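Local coordinates for protein glutathione S-transferase (Bombyx mori, PDB 4E8H) that probably conjugates glutathione to electrophilic compounds, working as a homodimeric delta/epsilon-class glutathione transferase with a thioredoxin-like N-terminal domain and an all-helical C-terminal domain, at residues 19-27 with 196-205; 111-122 with 168-177. All coordinates share one frame; numbering follows the deposited sequence.

How the contacts relate
The two contacts illustrate how a glutathione transferase joins its two domains and builds the helical one. Contact 1 lies at the interface of the domains, where helix 16-27 of the thioredoxin-like half meets the turn and helix start at 196-205; contact 2 pairs helices 93-124 and 160-174 inside the C-terminal domain. Their centres are about 19 Å apart, and along the chain contact 2 is nested within the loop that contact 1 closes. They meet through T170, whose OG1 lies 2.8 Å from Y201 OH and 2.7 Å from D205 OD2, both probable hydrogen bonds. Helix 160-174 thus links the domain interface to the helical core beside the glutathione site.

Contact 1 (19-27 with 196-205); sequences RAVMMTARV and LEPYGYDEID
L196 and Y199 both meet V27: L196 CD2 touches V27 CG2 at 3.7 Å, while the Y199 ring takes the CA of V27 over one face, a CH-pi contact with CA 3.9 Å from the ring centroid. The turn then runs along one face of the R26 guanidinium, Y199 C and G200 N lying against it. G200, at the N-cap position of the following helix, holds a positive phi (79°) in this bend. Next, Y201 lies side by side with M23, whose SD approaches the ring obliquely in a Met-aromatic contact, 4.0 Å from Y201 CD2. E203 brings its carboxylate to the guanidinium edge of R26 with the two planes at 80°, a salt bridge of two weak bonds that a water also spans. I204 is a knob held among R19, M22, M23 and R26; reciprocally, M23 sits among L196, Y201, I204 and D205. Finally D205 presents a single oxygen, OD1, to two nitrogens of R19: NE at 3.0 Å, nearly along the C-O axis, and NH2 at 2.6 Å, from above the carboxylate plane. The bend in R19 at chi3 (53°) turns this side-on grip onto D205, and N171 and P14 O take further guanidinium N-H groups. A buried ion pair, multiply bonded, and a looser water-bridged one therefore flank an apolar interdomain seam.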
loop_
_atom_site.group_PDB
_atom_site.type_symbol
_atom_site.label_atom_id
_atom_site.label_comp_id
_atom_site.label_asym_id
_atom_site.label_seq_id
_atom_site.Cartn_x
_atom_site.Cartn_y
_atom_site.Cartn_z
ATOM N N ARG B 19 11.788 3.804 -10.618
ATOM C CA ARG B 19 11.463 4.941 -11.477
ATOM C C ARG B 19 10.528 5.961 -10.816
ATOM O O ARG B 19 10.691 7.164 -11.014
ATOM C CB ARG B 19 10.888 4.447 -12.806
ATOM C CG ARG B 19 11.942 3.856 -13.741
ATOM C CD ARG B 19 11.359 2.805 -14.674
ATOM N NE ARG B 19 10.195 3.289 -15.412
ATOM C CZ ARG B 19 9.399 2.521 -16.152
ATOM N NH1 ARG B 19 9.634 1.219 -16.263
ATOM N NH2 ARG B 19 8.363 3.054 -16.782
ATOM N N ALA B 20 9.563 5.480 -10.032
ATOM C CA ALA B 20 8.676 6.360 -9.267
ATOM C C ALA B 20 9.462 7.180 -8.243
ATOM O O ALA B 20 9.226 8.381 -8.088
ATOM C CB ALA B 20 7.576 5.553 -8.584
ATOM N N VAL B 21 10.400 6.528 -7.556
ATOM C CA VAL B 21 11.256 7.205 -6.581
ATOM C C VAL B 21 12.145 8.254 -7.258
ATOM O O VAL B 21 12.236 9.389 -6.783
ATOM C CB VAL B 21 12.128 6.207 -5.769
ATOM C CG1 VAL B 21 13.131 6.950 -4.888
ATOM C CG2 VAL B 21 11.255 5.296 -4.918
ATOM N N MET B 22 12.776 7.871 -8.368
ATOM C CA MET B 22 13.728 8.740 -9.071
ATOM C C MET B 22 13.087 10.031 -9.580
ATOM O O MET B 22 13.689 11.100 -9.487
ATOM C CB MET B 22 14.415 7.987 -10.218
ATOM C CG MET B 22 15.408 6.925 -9.756
ATOM S SD MET B 22 15.787 5.693 -11.021
ATOM C CE MET B 22 17.046 6.547 -11.963
ATOM N N MET B 23 11.869 9.926 -10.107
ATOM C CA MET B 23 11.125 11.103 -10.558
ATOM C C MET B 23 10.642 11.966 -9.390
ATOM O O MET B 23 10.600 13.190 -9.508
ATOM C CB MET B 23 9.948 10.709 -11.458
ATOM C CG MET B 23 10.350 10.285 -12.869
ATOM S SD MET B 23 8.957 10.097 -14.007
ATOM C CE MET B 23 8.090 8.701 -13.293
ATOM N N THR B 24 10.281 11.335 -8.273
ATOM C CA THR B 24 9.885 12.079 -7.073
ATOM C C THR B 24 11.052 12.919 -6.554
ATOM O O THR B 24 10.870 14.085 -6.201
ATOM C CB THR B 24 9.351 11.154 -5.954
ATOM O OG1 THR B 24 8.213 10.435 -6.438
ATOM C CG2 THR B 24 8.931 11.964 -4.726
ATOM N N ALA B 25 12.244 12.324 -6.528
ATOM C CA ALA B 25 13.461 13.018 -6.102
ATOM C C ALA B 25 13.823 14.196 -7.008
ATOM O O ALA B 25 14.302 15.225 -6.524
ATOM C CB ALA B 25 14.623 12.043 -6.010
ATOM N N ARG B 26 13.599 14.047 -8.313
ATOM C CA ARG B 26 13.855 15.131 -9.261
ATOM C C ARG B 26 12.928 16.323 -9.024
ATOM O O ARG B 26 13.386 17.468 -8.991
ATOM C CB ARG B 26 13.743 14.640 -10.709
ATOM C CG ARG B 26 14.884 13.725 -11.150
ATOM C CD ARG B 26 16.176 14.497 -11.384
ATOM N NE ARG B 26 16.084 15.363 -12.557
ATOM C CZ ARG B 26 16.425 14.998 -13.790
ATOM N NH1 ARG B 26 16.893 13.776 -14.027
ATOM N NH2 ARG B 26 16.302 15.858 -14.790
ATOM N N VAL B 27 11.636 16.049 -8.846
ATOM C CA VAL B 27 10.636 17.094 -8.585
ATOM C C VAL B 27 10.955 17.858 -7.294
ATOM O O VAL B 27 10.719 19.065 -7.202
ATOM C CB VAL B 27 9.190 16.518 -8.557
ATOM C CG1 VAL B 27 8.173 17.574 -8.123
ATOM C CG2 VAL B 27 8.811 15.970 -9.919
ATOM N N LEU B 196 6.181 16.583 -15.793
ATOM C CA LEU B 196 7.377 15.840 -15.396
ATOM C C LEU B 196 8.563 15.955 -16.354
ATOM O O LEU B 196 9.664 15.506 -16.024
ATOM C CB LEU B 196 7.034 14.365 -15.148
ATOM C CG LEU B 196 6.163 14.045 -13.928
ATOM C CD1 LEU B 196 5.722 12.590 -13.956
ATOM C CD2 LEU B 196 6.882 14.369 -12.619
ATOM N N GLU B 197 8.352 16.553 -17.526
ATOM C CA GLU B 197 9.437 16.713 -18.505
ATOM C C GLU B 197 10.620 17.566 -18.023
ATOM O O GLU B 197 11.761 17.278 -18.388
ATOM C CB GLU B 197 8.927 17.212 -19.865
ATOM C CG GLU B 197 8.128 16.184 -20.675
ATOM C CD GLU B 197 8.917 14.942 -21.091
ATOM O OE1 GLU B 197 10.120 14.813 -20.764
ATOM O OE2 GLU B 197 8.314 14.076 -21.758
ATOM N N PRO B 198 10.365 18.614 -17.207
ATOM C CA PRO B 198 11.530 19.302 -16.645
ATOM C C PRO B 198 12.184 18.510 -15.506
ATOM O O PRO B 198 13.192 18.951 -14.949
ATOM C CB PRO B 198 10.945 20.620 -16.108
ATOM C CG PRO B 198 9.535 20.690 -16.623
ATOM C CD PRO B 198 9.108 19.281 -16.823
ATOM N N TYR B 199 11.620 17.348 -15.179
ATOM C CA TYR B 199 12.105 16.540 -14.061
ATOM C C TYR B 199 12.519 15.121 -14.463
ATOM O O TYR B 199 12.383 14.175 -13.682
ATOM C CB TYR B 199 11.061 16.519 -12.939
ATOM C CG TYR B 199 10.723 17.894 -12.403
ATOM C CD1 TYR B 199 11.651 18.616 -11.651
ATOM C CD2 TYR B 199 9.480 18.477 -12.651
ATOM C CE1 TYR B 199 11.351 19.879 -11.156
ATOM C CE2 TYR B 199 9.169 19.743 -12.159
ATOM C CZ TYR B 199 10.111 20.436 -11.413
ATOM O OH TYR B 199 9.813 21.687 -10.921
ATOM N N GLY B 200 13.028 14.982 -15.686
ATOM C CA GLY B 200 13.619 13.728 -16.143
ATOM C C GLY B 200 12.648 12.646 -16.578
ATOM O O GLY B 200 12.974 11.458 -16.506
ATOM N N TYR B 201 11.468 13.046 -17.046
ATOM C CA TYR B 201 10.471 12.073 -17.483
ATOM C C TYR B 201 11.010 11.127 -18.569
ATOM O O TYR B 201 10.807 9.914 -18.486
ATOM C CB TYR B 201 9.165 12.742 -17.934
ATOM C CG TYR B 201 8.164 11.735 -18.444
ATOM C CD1 TYR B 201 7.984 11.542 -19.808
ATOM C CD2 TYR B 201 7.432 10.941 -17.561
ATOM C CE1 TYR B 201 7.088 10.606 -20.286
ATOM C CE2 TYR B 201 6.531 9.996 -18.031
ATOM C CZ TYR B 201 6.366 9.832 -19.395
ATOM O OH TYR B 201 5.475 8.902 -19.877
ATOM N N ASP B 202 11.693 11.680 -19.573
ATOM C CA ASP B 202 12.255 10.866 -20.658
ATOM C C ASP B 202 13.410 9.991 -20.198
ATOM O O ASP B 202 13.434 8.795 -20.491
ATOM C CB ASP B 202 12.711 11.723 -21.844
ATOM C CG ASP B 202 13.167 10.882 -23.036
ATOM O OD1 ASP B 202 12.374 10.717 -23.987
ATOM O OD2 ASP B 202 14.311 10.373 -23.020
ATOM N N GLU B 203 14.369 10.585 -19.496
ATOM C CA GLU B 203 15.571 9.859 -19.092
ATOM C C GLU B 203 15.295 8.779 -18.041
ATOM O O GLU B 203 16.021 7.786 -17.971
ATOM C CB GLU B 203 16.681 10.819 -18.637
ATOM C CG GLU B 203 16.336 11.680 -17.435
ATOM C CD GLU B 203 17.327 12.808 -17.223
ATOM O OE1 GLU B 203 17.023 13.949 -17.631
ATOM O OE2 GLU B 203 18.409 12.557 -16.651
ATOM N N ILE B 204 14.246 8.964 -17.241
ATOM C CA ILE B 204 13.883 7.983 -16.214
ATOM C C ILE B 204 12.782 7.027 -16.687
ATOM O O ILE B 204 13.010 5.819 -16.790
ATOM C CB ILE B 204 13.471 8.659 -14.869
ATOM C CG1 ILE B 204 14.630 9.489 -14.301
ATOM C CG2 ILE B 204 13.009 7.611 -13.848
ATOM C CD1 ILE B 204 14.209 10.529 -13.270
ATOM N N ASP B 205 11.602 7.573 -16.980
ATOM C CA ASP B 205 10.408 6.754 -17.205
ATOM C C ASP B 205 10.326 6.151 -18.605
ATOM O O ASP B 205 10.102 4.948 -18.749
ATOM C CB ASP B 205 9.131 7.538 -16.878
ATOM C CG ASP B 205 8.024 6.652 -16.328
ATOM O OD1 ASP B 205 8.321 5.517 -15.895
ATOM O OD2 ASP B 205 6.857 7.095 -16.311
HETATM O O HOH W 1 18.038 16.333 -17.288
#

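Contact 2 (111-122 with 168-177); sequences YLRYLNLYTPIL and TITNIDAFGY
Y118 and F175 meet at the middle of this interface, CD2 of F175 lying over one face of the tyrosine ring, 3.6 Å from Y118 CD1. The planes are inclined at 58° with centroids 5.0 Å apart, an oblique aromatic pair. I172 touches Y114 and Y118 through one methyl, CG2 being 3.7 Å from Y118 CE2 and reaching the edge of the Y114 ring. Since CG1 of I172 sits between the backbone N and the carbonyl carbon (chi1 68°), CG2 lies anti to that carbon and is the branch that faces these two rings. Y114 runs across F175 at about a right angle and brings its OH to the edge of the phenyl ring, 3.3 Å from F175 CE2. L122 CD1 adds an apolar contact with F175 CZ at 3.8 Å. At the far end, Y177 offers its ring edge to Y118 OH, and a water joins that hydroxyl, weakly, to F175 O.

In the next shell, G176 closes helix 160-174 with a Schellman motif, Y177 N bonding back to I172 O. Y177 OH is hydrogen-bonded to D137 of helix 130-146. L117 backs the other face of Y118.

The axes of 111-122 and 168-174 run roughly parallel, 25° apart, with a closest approach of 11.4 Å. Helix 130-146 covers one flank through F136, which touches Y114 and I172; helix 201-213 packs on N171; and Y111 touches P16 and P17 of helix 16-27, its side chain about 5 Å from the bound glutathione.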
loop_
_atom_site.group_PDB
_atom_site.type_symbol
_atom_site.label_atom_id
_atom_site.label_comp_id
_atom_site.label_asym_id
_atom_site.label_seq_id
_atom_site.Cartn_x
_atom_site.Cartn_y
_atom_site.Cartn_z
ATOM N N TYR B 111 -1.052 -1.680 -9.839
ATOM C CA TYR B 111 0.263 -2.261 -10.084
ATOM C C TYR B 111 0.249 -3.786 -10.002
ATOM O O TYR B 111 0.896 -4.458 -10.807
ATOM C CB TYR B 111 1.320 -1.684 -9.140
ATOM C CG TYR B 111 2.718 -2.100 -9.519
ATOM C CD1 TYR B 111 3.317 -1.608 -10.678
ATOM C CD2 TYR B 111 3.436 -3.000 -8.734
ATOM C CE1 TYR B 111 4.597 -1.994 -11.043
ATOM C CE2 TYR B 111 4.723 -3.390 -9.088
ATOM C CZ TYR B 111 5.294 -2.885 -10.245
ATOM O OH TYR B 111 6.564 -3.264 -10.608
ATOM N N LEU B 112 -0.490 -4.319 -9.032
ATOM C CA LEU B 112 -0.629 -5.764 -8.866
ATOM C C LEU B 112 -1.247 -6.425 -10.098
ATOM O O LEU B 112 -0.741 -7.441 -10.582
ATOM C CB LEU B 112 -1.450 -6.089 -7.613
ATOM C CG LEU B 112 -1.847 -7.550 -7.364
ATOM C CD1 LEU B 112 -0.625 -8.452 -7.181
ATOM C CD2 LEU B 112 -2.773 -7.647 -6.161
ATOM N N ARG B 113 -2.341 -5.844 -10.594
ATOM C CA ARG B 113 -3.017 -6.349 -11.794
ATOM C C ARG B 113 -2.164 -6.182 -13.053
ATOM O O ARG B 113 -2.228 -7.014 -13.962
ATOM C CB ARG B 113 -4.389 -5.692 -11.967
ATOM C CG ARG B 113 -5.464 -6.274 -11.054
ATOM C CD ARG B 113 -6.599 -5.288 -10.824
ATOM N NE ARG B 113 -7.466 -5.701 -9.721
ATOM C CZ ARG B 113 -8.783 -5.868 -9.807
ATOM N NH1 ARG B 113 -9.420 -5.650 -10.951
ATOM N NH2 ARG B 113 -9.471 -6.244 -8.737
ATOM N N TYR B 114 -1.376 -5.106 -13.095
ATOM C CA TYR B 114 -0.367 -4.908 -14.139
ATOM C C TYR B 114 0.647 -6.052 -14.117
ATOM O O TYR B 114 0.955 -6.635 -15.160
ATOM C CB TYR B 114 0.339 -3.551 -13.967
ATOM C CG TYR B 114 1.667 -3.430 -14.697
ATOM C CD1 TYR B 114 1.722 -2.989 -16.018
ATOM C CD2 TYR B 114 2.870 -3.753 -14.061
ATOM C CE1 TYR B 114 2.938 -2.878 -16.692
ATOM C CE2 TYR B 114 4.090 -3.651 -14.725
ATOM C CZ TYR B 114 4.115 -3.211 -16.040
ATOM O OH TYR B 114 5.316 -3.101 -16.704
ATOM N N LEU B 115 1.156 -6.366 -12.924
ATOM C CA LEU B 115 2.117 -7.457 -12.742
ATOM C C LEU B 115 1.547 -8.807 -13.155
ATOM O O LEU B 115 2.221 -9.581 -13.832
ATOM C CB LEU B 115 2.599 -7.538 -11.290
ATOM C CG LEU B 115 3.604 -6.516 -10.759
ATOM C CD1 LEU B 115 3.816 -6.760 -9.273
ATOM C CD2 LEU B 115 4.935 -6.574 -11.509
ATOM N N ASN B 116 0.312 -9.084 -12.743
ATOM C CA ASN B 116 -0.338 -10.357 -13.056
ATOM C C ASN B 116 -0.570 -10.561 -14.553
ATOM O O ASN B 116 -0.466 -11.681 -15.057
ATOM C CB ASN B 116 -1.646 -10.507 -12.273
ATOM C CG ASN B 116 -1.420 -10.712 -10.781
ATOM O OD1 ASN B 116 -0.303 -10.983 -10.334
ATOM N ND2 ASN B 116 -2.488 -10.586 -10.004
ATOM N N LEU B 117 -0.871 -9.471 -15.256
ATOM C CA LEU B 117 -1.031 -9.508 -16.709
ATOM C C LEU B 117 0.307 -9.617 -17.451
ATOM O O LEU B 117 0.475 -10.492 -18.302
ATOM C CB LEU B 117 -1.827 -8.290 -17.206
ATOM C CG LEU B 117 -2.018 -8.082 -18.717
ATOM C CD1 LEU B 117 -2.662 -9.290 -19.398
ATOM C CD2 LEU B 117 -2.831 -6.826 -18.986
ATOM N N TYR B 118 1.254 -8.741 -17.121
ATOM C CA TYR B 118 2.451 -8.577 -17.951
ATOM C C TYR B 118 3.671 -9.428 -17.592
ATOM O O TYR B 118 4.456 -9.771 -18.479
ATOM C CB TYR B 118 2.828 -7.098 -18.073
ATOM C CG TYR B 118 1.892 -6.321 -18.972
ATOM C CD1 TYR B 118 1.918 -6.494 -20.358
ATOM C CD2 TYR B 118 0.979 -5.412 -18.440
ATOM C CE1 TYR B 118 1.058 -5.781 -21.190
ATOM C CE2 TYR B 118 0.117 -4.692 -19.262
ATOM C CZ TYR B 118 0.160 -4.882 -20.634
ATOM O OH TYR B 118 -0.694 -4.171 -21.448
ATOM N N THR B 119 3.832 -9.769 -16.314
ATOM C CA THR B 119 4.972 -10.590 -15.878
ATOM C C THR B 119 5.111 -11.923 -16.647
ATOM O O THR B 119 6.220 -12.255 -17.076
ATOM C CB THR B 119 4.987 -10.815 -14.339
ATOM O OG1 THR B 119 4.959 -9.547 -13.672
ATOM C CG2 THR B 119 6.237 -11.574 -13.903
ATOM N N PRO B 120 4.001 -12.681 -16.835
ATOM C CA PRO B 120 4.131 -13.920 -17.617
ATOM C C PRO B 120 4.590 -13.669 -19.054
ATOM O O PRO B 120 5.428 -14.412 -19.572
ATOM C CB PRO B 120 2.707 -14.490 -17.614
ATOM C CG PRO B 120 2.064 -13.901 -16.417
ATOM C CD PRO B 120 2.632 -12.523 -16.307
ATOM N N ILE B 121 4.044 -12.627 -19.679
ATOM C CA ILE B 121 4.393 -12.265 -21.051
ATOM C C ILE B 121 5.883 -11.925 -21.178
ATOM O O ILE B 121 6.602 -12.541 -21.972
ATOM C CB ILE B 121 3.522 -11.083 -21.576
ATOM C CG1 ILE B 121 2.028 -11.392 -21.408
ATOM C CG2 ILE B 121 3.852 -10.784 -23.039
ATOM C CD1 ILE B 121 1.102 -10.203 -21.642
ATOM N N LEU B 122 6.336 -10.965 -20.374
ATOM C CA LEU B 122 7.683 -10.405 -20.490
ATOM C C LEU B 122 8.814 -11.360 -20.108
ATOM O O LEU B 122 9.861 -11.371 -20.759
ATOM C CB LEU B 122 7.798 -9.113 -19.669
ATOM C CG LEU B 122 6.929 -7.923 -20.094
ATOM C CD1 LEU B 122 6.755 -6.943 -18.942
ATOM C CD2 LEU B 122 7.508 -7.221 -21.315
ATOM N N THR B 168 3.177 3.116 -14.486
ATOM C CA THR B 168 2.390 2.010 -15.028
ATOM C C THR B 168 1.772 2.359 -16.378
ATOM O O THR B 168 1.756 1.535 -17.299
ATOM C CB THR B 168 1.304 1.571 -14.017
ATOM O OG1 THR B 168 1.939 0.961 -12.889
ATOM C CG2 THR B 168 0.329 0.569 -14.633
ATOM N N ILE B 169 1.270 3.585 -16.487
ATOM C CA ILE B 169 0.668 4.062 -17.725
ATOM C C ILE B 169 1.748 4.223 -18.798
ATOM O O ILE B 169 1.515 3.898 -19.966
ATOM C CB ILE B 169 -0.157 5.362 -17.499
ATOM C CG1 ILE B 169 -1.237 5.140 -16.423
ATOM C CG2 ILE B 169 -0.784 5.860 -18.801
ATOM C CD1 ILE B 169 -2.190 3.958 -16.676
ATOM N N THR B 170 2.930 4.691 -18.394
ATOM C CA THR B 170 4.081 4.749 -19.297
ATOM C C THR B 170 4.447 3.352 -19.812
ATOM O O THR B 170 4.682 3.178 -21.011
ATOM C CB THR B 170 5.309 5.422 -18.636
ATOM O OG1 THR B 170 4.964 6.753 -18.225
ATOM C CG2 THR B 170 6.487 5.501 -19.610
ATOM N N ASN B 171 4.480 2.363 -18.918
ATOM C CA ASN B 171 4.809 0.994 -19.318
ATOM C C ASN B 171 3.834 0.409 -20.338
ATOM O O ASN B 171 4.259 -0.100 -21.375
ATOM C CB ASN B 171 4.929 0.070 -18.104
ATOM C CG ASN B 171 6.217 0.280 -17.331
ATOM O OD1 ASN B 171 7.253 0.631 -17.898
ATOM N ND2 ASN B 171 6.159 0.058 -16.026
ATOM N N ILE B 172 2.537 0.500 -20.051
ATOM C CA ILE B 172 1.522 -0.063 -20.948
ATOM C C ILE B 172 1.497 0.642 -22.309
ATOM O O ILE B 172 1.245 0.008 -23.336
ATOM C CB ILE B 172 0.111 -0.172 -20.292
ATOM C CG1 ILE B 172 -0.512 1.209 -20.037
ATOM C CG2 ILE B 172 0.183 -1.013 -19.008
ATOM C CD1 ILE B 172 -1.997 1.170 -19.673
ATOM N N ASP B 173 1.773 1.945 -22.309
ATOM C CA ASP B 173 1.928 2.705 -23.545
ATOM C C ASP B 173 3.068 2.117 -24.386
ATOM O O ASP B 173 2.888 1.841 -25.576
ATOM C CB ASP B 173 2.175 4.184 -23.240
ATOM C CG ASP B 173 2.305 5.030 -24.493
ATOM O OD1 ASP B 173 1.335 5.100 -25.278
ATOM O OD2 ASP B 173 3.380 5.636 -24.685
ATOM N N ALA B 174 4.221 1.902 -23.752
ATOM C CA ALA B 174 5.377 1.279 -24.405
ATOM C C ALA B 174 5.107 -0.152 -24.886
ATOM O O ALA B 174 5.747 -0.622 -25.830
ATOM C CB ALA B 174 6.586 1.309 -23.481
ATOM N N PHE B 175 4.167 -0.838 -24.234
ATOM C CA PHE B 175 3.812 -2.217 -24.597
ATOM C C PHE B 175 2.747 -2.282 -25.696
ATOM O O PHE B 175 2.401 -3.368 -26.172
ATOM C CB PHE B 175 3.333 -3.022 -23.378
ATOM C CG PHE B 175 4.333 -3.116 -22.247
ATOM C CD1 PHE B 175 5.682 -2.801 -22.429
ATOM C CD2 PHE B 175 3.916 -3.557 -20.993
ATOM C CE1 PHE B 175 6.587 -2.897 -21.372
ATOM C CE2 PHE B 175 4.813 -3.662 -19.933
ATOM C CZ PHE B 175 6.150 -3.332 -20.123
ATOM N N GLY B 176 2.225 -1.120 -26.083
ATOM C CA GLY B 176 1.250 -1.030 -27.168
ATOM C C GLY B 176 -0.208 -1.021 -26.742
ATOM O O GLY B 176 -1.095 -1.222 -27.575
ATOM N N TYR B 177 -0.462 -0.803 -25.453
ATOM C CA TYR B 177 -1.828 -0.629 -24.972
ATOM C C TYR B 177 -2.325 0.736 -25.438
ATOM O O TYR B 177 -1.650 1.750 -25.241
ATOM C CB TYR B 177 -1.894 -0.732 -23.444
ATOM C CG TYR B 177 -3.275 -1.030 -22.883
ATOM C CD1 TYR B 177 -3.552 -2.257 -22.280
ATOM C CD2 TYR B 177 -4.300 -0.083 -22.947
ATOM C CE1 TYR B 177 -4.816 -2.536 -21.760
ATOM C CE2 TYR B 177 -5.564 -0.353 -22.436
ATOM C CZ TYR B 177 -5.814 -1.579 -21.844
ATOM O OH TYR B 177 -7.064 -1.843 -21.334
HETATM O O HOH W 2 0.036 -4.888 -24.616
#